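PDB 2BKL: prolyl endopeptidase, which probably hydrolyses oligopeptides on the carboxyl side of proline, and less readily of alanine, as a serine peptidase of the S9A family. Local coordinates for residues A[136-141]-A[147-152]; A[108-113]-A[121-126]. One frame throughout, in Å; residues are numbered along the deposited sequence.

Interaction 1: A[136-141]-A[147-152]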
loop_
_atom_site.group_PDB
_atom_site.type_symbol
_atom_site.label_atom_id
_atom_site.label_comp_id
_atom_site.label_asym_id
_atom_site.label_seq_id
_atom_site.Cartn_x
_atom_site.Cartn_y
_atom_site.Cartn_z
ATOM N N ALA A 136 -10.274 -20.005 -4.828
ATOM C CA ALA A 136 -11.142 -18.852 -5.005
ATOM C C ALA A 136 -10.252 -17.647 -5.275
ATOM O O ALA A 136 -9.252 -17.449 -4.594
ATOM C CB ALA A 136 -11.968 -18.641 -3.755
ATOM N N PHE A 137 -10.593 -16.842 -6.267
ATOM C CA PHE A 137 -9.712 -15.784 -6.720
ATOM C C PHE A 137 -10.492 -14.637 -7.314
ATOM O O PHE A 137 -11.616 -14.816 -7.780
ATOM C CB PHE A 137 -8.683 -16.298 -7.719
ATOM C CG PHE A 137 -9.263 -16.730 -9.018
ATOM C CD1 PHE A 137 -9.750 -18.011 -9.160
ATOM C CD2 PHE A 137 -9.303 -15.885 -10.110
ATOM C CE1 PHE A 137 -10.297 -18.442 -10.337
ATOM C CE2 PHE A 137 -9.829 -16.323 -11.298
ATOM C CZ PHE A 137 -10.344 -17.614 -11.398
ATOM N N ALA A 138 -9.895 -13.454 -7.315
ATOM C CA ALA A 138 -10.510 -12.255 -7.880
ATOM C C ALA A 138 -9.957 -11.970 -9.263
ATOM O O ALA A 138 -8.740 -12.060 -9.508
ATOM C CB ALA A 138 -10.259 -11.087 -7.002
ATOM N N GLN A 139 -10.843 -11.619 -10.187
ATOM C CA GLN A 139 -10.456 -10.992 -11.459
ATOM C C GLN A 139 -10.762 -9.509 -11.378
ATOM O O GLN A 139 -11.863 -9.134 -10.974
ATOM C CB GLN A 139 -11.241 -11.558 -12.630
ATOM C CG GLN A 139 -10.912 -12.927 -13.095
ATOM C CD GLN A 139 -11.479 -13.149 -14.489
ATOM O OE1 GLN A 139 -12.694 -13.081 -14.675
ATOM N NE2 GLN A 139 -10.610 -13.351 -15.466
ATOM N N LYS A 140 -9.811 -8.666 -11.784
ATOM C CA LYS A 140 -9.894 -7.207 -11.608
ATOM C C LYS A 140 -9.577 -6.510 -12.929
ATOM O O LYS A 140 -8.410 -6.472 -13.327
ATOM C CB LYS A 140 -8.889 -6.753 -10.555
ATOM C CG LYS A 140 -9.104 -7.404 -9.187
ATOM C CD LYS A 140 -8.416 -6.727 -8.022
ATOM C CE LYS A 140 -6.995 -6.392 -8.296
ATOM N NZ LYS A 140 -6.496 -5.443 -7.261
ATOM N N PRO A 141 -10.584 -5.986 -13.627
ATOM C CA PRO A 141 -10.341 -5.182 -14.819
ATOM C C PRO A 141 -9.414 -4.027 -14.510
ATOM O O PRO A 141 -9.602 -3.363 -13.479
ATOM C CB PRO A 141 -11.744 -4.712 -15.209
ATOM C CG PRO A 141 -12.617 -5.826 -14.750
ATOM C CD PRO A 141 -12.020 -6.227 -13.407
ATOM N N ALA A 147 -13.720 -6.003 -8.191
ATOM C CA ALA A 147 -13.329 -7.399 -8.356
ATOM C C ALA A 147 -14.543 -8.330 -8.432
ATOM O O ALA A 147 -15.549 -8.112 -7.759
ATOM C CB ALA A 147 -12.446 -7.838 -7.194
ATOM N N VAL A 148 -14.391 -9.396 -9.200
ATOM C CA VAL A 148 -15.358 -10.476 -9.238
ATOM C C VAL A 148 -14.670 -11.744 -8.788
ATOM O O VAL A 148 -13.608 -12.098 -9.296
ATOM C CB VAL A 148 -15.931 -10.621 -10.679
ATOM C CG1 VAL A 148 -16.885 -11.814 -10.807
ATOM C CG2 VAL A 148 -16.583 -9.313 -11.119
ATOM N N LEU A 149 -15.291 -12.454 -7.843
ATOM C CA LEU A 149 -14.746 -13.731 -7.383
ATOM C C LEU A 149 -15.144 -14.882 -8.285
ATOM O O LEU A 149 -16.299 -14.964 -8.737
ATOM C CB LEU A 149 -15.224 -14.024 -5.962
ATOM C CG LEU A 149 -14.906 -12.961 -4.897
ATOM C CD1 LEU A 149 -15.487 -13.353 -3.568
ATOM C CD2 LEU A 149 -13.366 -12.744 -4.831
ATOM N N HIS A 150 -14.186 -15.757 -8.537
ATOM C CA HIS A 150 -14.339 -16.994 -9.280
ATOM C C HIS A 150 -13.740 -18.135 -8.495
ATOM O O HIS A 150 -12.979 -17.933 -7.520
ATOM C CB HIS A 150 -13.605 -16.872 -10.620
ATOM C CG HIS A 150 -14.258 -15.925 -11.568
ATOM N ND1 HIS A 150 -15.196 -16.334 -12.492
ATOM C CD2 HIS A 150 -14.118 -14.589 -11.733
ATOM C CE1 HIS A 150 -15.593 -15.287 -13.197
ATOM N NE2 HIS A 150 -14.982 -14.212 -12.741
ATOM N N VAL A 151 -14.047 -19.356 -8.901
ATOM C CA VAL A 151 -13.435 -20.532 -8.322
ATOM C C VAL A 151 -12.973 -21.441 -9.428
ATOM O O VAL A 151 -13.722 -21.682 -10.391
ATOM C CB VAL A 151 -14.430 -21.305 -7.391
ATOM C CG1 VAL A 151 -13.772 -22.563 -6.812
ATOM C CG2 VAL A 151 -14.981 -20.431 -6.305
ATOM N N ILE A 152 -11.760 -21.976 -9.296
ATOM C CA ILE A 152 -11.210 -22.933 -10.230
ATOM C C ILE A 152 -10.997 -24.259 -9.533
ATOM O O ILE A 152 -10.545 -24.302 -8.375
ATOM C CB ILE A 152 -9.892 -22.424 -10.886
ATOM C CG1 ILE A 152 -9.396 -23.412 -11.934
ATOM C CG2 ILE A 152 -8.823 -22.086 -9.839
ATOM C CD1 ILE A 152 -8.283 -22.882 -12.848
HETATM O O HOH W 1 -15.081 -11.644 -13.928
#
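The first torsions of Phe137 and His150 set the phenyl ring over His150 CB, with the imidazole beside it: in Phe137 CG sits between the backbone N and the carbonyl carbon (chi1 67°), which stands the ring up beside the neighbouring strand, while in His150 CG lies anti to the carbonyl carbon (chi1 -70°). What meets the phenyl face is therefore His150 CB, lying off-centre toward the rim with CZ of Phe137 at 3.4 Å from it, in a CH-pi contact. The imidazole itself is slid away: the two planes are only 26° apart, but the rings barely overlap. Further along, Ile152 CG2 reaches Phe137 CE1 at 4.0 Å. Replacing Phe137 by alanine would remove that ring and is likely to leave a gap beside His150 CB and Ile152 CG2.

The two strands form an antiparallel beta hairpin in one blade of the propeller domain. Phe137 and His150 are a hydrogen-bonded pair, with Phe137 N to His150 O at 2.9 Å and His150 N to Phe137 O at 2.8 Å; Gln139 and Val148 form the second such pair. On the face carrying Phe137, the amide of Gln139 stands perpendicular to the His150 ring. Its OE1 has too poor an angle to bond NE2 directly, and a water joins them instead, donating to Gln139 OE1 at 2.9 Å and lying in the imidazole plane 2.8 Å from His150 NE2. Trp159 packs against both Phe137, edge-to-face, and His150. On the other face Ala138 CB touches Ala147 CB at 3.9 Å and Leu149 CD2 at 4.1 Å; Leu149 and Val151 go on to touch Tyr184 and Phe182 of strand 181-186.

Interaction 2: A[108-113]-A[121-126]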
loop_
_atom_site.group_PDB
_atom_site.type_symbol
_atom_site.label_atom_id
_atom_site.label_comp_id
_atom_site.label_asym_id
_atom_site.label_seq_id
_atom_site.Cartn_x
_atom_site.Cartn_y
_atom_site.Cartn_z
ATOM N N VAL A 108 0.699 -24.739 -14.512
ATOM C CA VAL A 108 0.036 -23.453 -14.506
ATOM C C VAL A 108 -1.408 -23.653 -14.078
ATOM O O VAL A 108 -2.089 -24.544 -14.585
ATOM C CB VAL A 108 0.032 -22.832 -15.915
ATOM C CG1 VAL A 108 -0.855 -21.586 -15.956
ATOM C CG2 VAL A 108 1.427 -22.503 -16.358
ATOM N N LEU A 109 -1.872 -22.827 -13.148
ATOM C CA LEU A 109 -3.261 -22.879 -12.665
ATOM C C LEU A 109 -4.028 -21.664 -13.163
ATOM O O LEU A 109 -5.100 -21.791 -13.763
ATOM C CB LEU A 109 -3.305 -22.877 -11.135
ATOM C CG LEU A 109 -4.696 -23.104 -10.518
ATOM C CD1 LEU A 109 -5.358 -24.392 -10.974
ATOM C CD2 LEU A 109 -4.571 -23.092 -9.011
ATOM N N LEU A 110 -3.475 -20.472 -12.941
ATOM C CA LEU A 110 -4.100 -19.237 -13.395
ATOM C C LEU A 110 -3.045 -18.394 -14.095
ATOM O O LEU A 110 -2.071 -17.986 -13.477
ATOM C CB LEU A 110 -4.710 -18.438 -12.257
ATOM C CG LEU A 110 -5.872 -19.044 -11.490
ATOM C CD1 LEU A 110 -6.216 -18.209 -10.262
ATOM C CD2 LEU A 110 -7.094 -19.260 -12.385
ATOM N N ASP A 111 -3.278 -18.096 -15.372
ATOM C CA ASP A 111 -2.376 -17.274 -16.171
ATOM C C ASP A 111 -3.119 -16.045 -16.701
ATOM O O ASP A 111 -3.789 -16.104 -17.745
ATOM C CB ASP A 111 -1.812 -18.096 -17.322
ATOM C CG ASP A 111 -0.846 -17.305 -18.195
ATOM O OD1 ASP A 111 -0.600 -16.095 -17.905
ATOM O OD2 ASP A 111 -0.302 -17.832 -19.195
ATOM N N PRO A 112 -3.054 -14.943 -15.975
ATOM C CA PRO A 112 -3.799 -13.752 -16.358
ATOM C C PRO A 112 -3.344 -13.160 -17.672
ATOM O O PRO A 112 -4.093 -12.369 -18.228
ATOM C CB PRO A 112 -3.566 -12.765 -15.205
ATOM C CG PRO A 112 -2.624 -13.383 -14.321
ATOM C CD PRO A 112 -2.341 -14.774 -14.690
ATOM N N ASN A 113 -2.158 -13.510 -18.168
ATOM C CA ASN A 113 -1.758 -13.072 -19.503
ATOM C C ASN A 113 -2.723 -13.559 -20.580
ATOM O O ASN A 113 -2.801 -12.947 -21.650
ATOM C CB ASN A 113 -0.341 -13.527 -19.844
ATOM C CG ASN A 113 0.698 -13.022 -18.841
ATOM O OD1 ASN A 113 1.044 -11.846 -18.852
ATOM N ND2 ASN A 113 1.151 -13.891 -17.937
ATOM N N VAL A 121 -6.978 -7.387 -17.774
ATOM C CA VAL A 121 -7.641 -8.064 -16.661
ATOM C C VAL A 121 -6.560 -8.715 -15.812
ATOM O O VAL A 121 -5.727 -9.458 -16.328
ATOM C CB VAL A 121 -8.670 -9.119 -17.126
ATOM C CG1 VAL A 121 -9.453 -9.691 -15.905
ATOM C CG2 VAL A 121 -9.618 -8.508 -18.140
ATOM N N SER A 122 -6.581 -8.423 -14.525
ATOM C CA SER A 122 -5.555 -8.866 -13.595
ATOM C C SER A 122 -6.086 -9.839 -12.541
ATOM O O SER A 122 -7.257 -9.898 -12.240
ATOM C CB SER A 122 -4.959 -7.665 -12.879
ATOM O OG SER A 122 -4.209 -6.894 -13.794
ATOM N N LEU A 123 -5.155 -10.576 -11.960
ATOM C CA LEU A 123 -5.423 -11.431 -10.830
ATOM C C LEU A 123 -5.297 -10.621 -9.552
ATOM O O LEU A 123 -4.293 -9.922 -9.342
ATOM C CB LEU A 123 -4.438 -12.600 -10.822
ATOM C CG LEU A 123 -4.406 -13.486 -9.582
ATOM C CD1 LEU A 123 -5.747 -14.214 -9.394
ATOM C CD2 LEU A 123 -3.272 -14.468 -9.686
ATOM N N GLY A 124 -6.299 -10.694 -8.693
ATOM C CA GLY A 124 -6.258 -10.097 -7.377
ATOM C C GLY A 124 -5.940 -11.123 -6.299
ATOM O O GLY A 124 -5.043 -11.962 -6.440
ATOM N N THR A 125 -6.657 -11.057 -5.190
ATOM C CA THR A 125 -6.506 -12.022 -4.119
ATOM C C THR A 125 -6.804 -13.460 -4.578
ATOM O O THR A 125 -7.657 -13.675 -5.452
ATOM C CB THR A 125 -7.464 -11.655 -2.967
ATOM O OG1 THR A 125 -7.062 -12.332 -1.768
ATOM C CG2 THR A 125 -8.877 -12.153 -3.234
ATOM N N TRP A 126 -6.132 -14.435 -4.013
ATOM C CA TRP A 126 -6.478 -15.820 -4.204
ATOM C C TRP A 126 -6.350 -16.578 -2.888
ATOM O O TRP A 126 -5.504 -16.244 -2.051
ATOM C CB TRP A 126 -5.654 -16.466 -5.328
ATOM C CG TRP A 126 -4.179 -16.298 -5.197
ATOM C CD1 TRP A 126 -3.429 -15.246 -5.664
ATOM C CD2 TRP A 126 -3.244 -17.226 -4.619
ATOM N NE1 TRP A 126 -2.102 -15.449 -5.378
ATOM C CE2 TRP A 126 -1.960 -16.653 -4.742
ATOM C CE3 TRP A 126 -3.359 -18.479 -4.013
ATOM C CZ2 TRP A 126 -0.803 -17.291 -4.270
ATOM C CZ3 TRP A 126 -2.204 -19.094 -3.533
ATOM C CH2 TRP A 126 -0.955 -18.501 -3.673
HETATM O O HOH W 2 -5.284 -9.859 -19.036
#
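A water ties Pro112 to Val121, donating to Pro112 O at 2.9 Å and to Val121 O at 2.8 Å. Both carbonyl oxygens are acceptors, the water supplies the donors between them, and no direct hydrogen bond spans the two segments. The contact is a step between blades of the beta-propeller: strand 107-110 is the last strand of one sheet and strand 121-128 the first strand of the following one. Beyond the water, the segments meet through apolar side chains. With chi1 at 170°, trans to the main-chain N, the Leu123 branch extends to segment 108-113, where its CD1 meets CD1 of Leu110 at 4.1 Å, the two side chains crossing at about a right angle. Nearer the backbone, Leu123 CB lies 4.0 Å from Pro112 CG. Leu110 belongs to a classic beta bulge, in which it and Leu109 both face Leu96, and it also packs on Phe137 and Trp159. Ser122 points away from segment 108-113, and its OG is hydrogen-bonded to Asp655 and Lys93. Where the short 3-10 segment begins at Pro112, OD1 of Asp111 accepts a weak bond from Asn113 N and, through its syn lone pair, a shorter one from Asn113 ND2 at 2.8 Å.

In the fold
Interaction 2 closes before interaction 1 opens along the chain, and their centres lie 8 Å apart. Strands 121-128 and 134-141 are neighbours in one sheet, probably hydrogen-bonded from Lys140 N to Ser122 O and from Gly124 N to Ala138 O, both at 2.9 Å. The previous blade reaches the same core: Leu110 CD1 lies 3.6 Å from Phe137 CG, so both contacts share one apolar layer. At its turn the hairpin of interaction 1 approaches the active site, with the Lys140 side chain about 7 Å from the bound N-[(benzyloxy)carbonyl]-L-alanyl-L-proline; Asp145, in the loop between segments 136-141 and 147-152, lines that ligand's pocket.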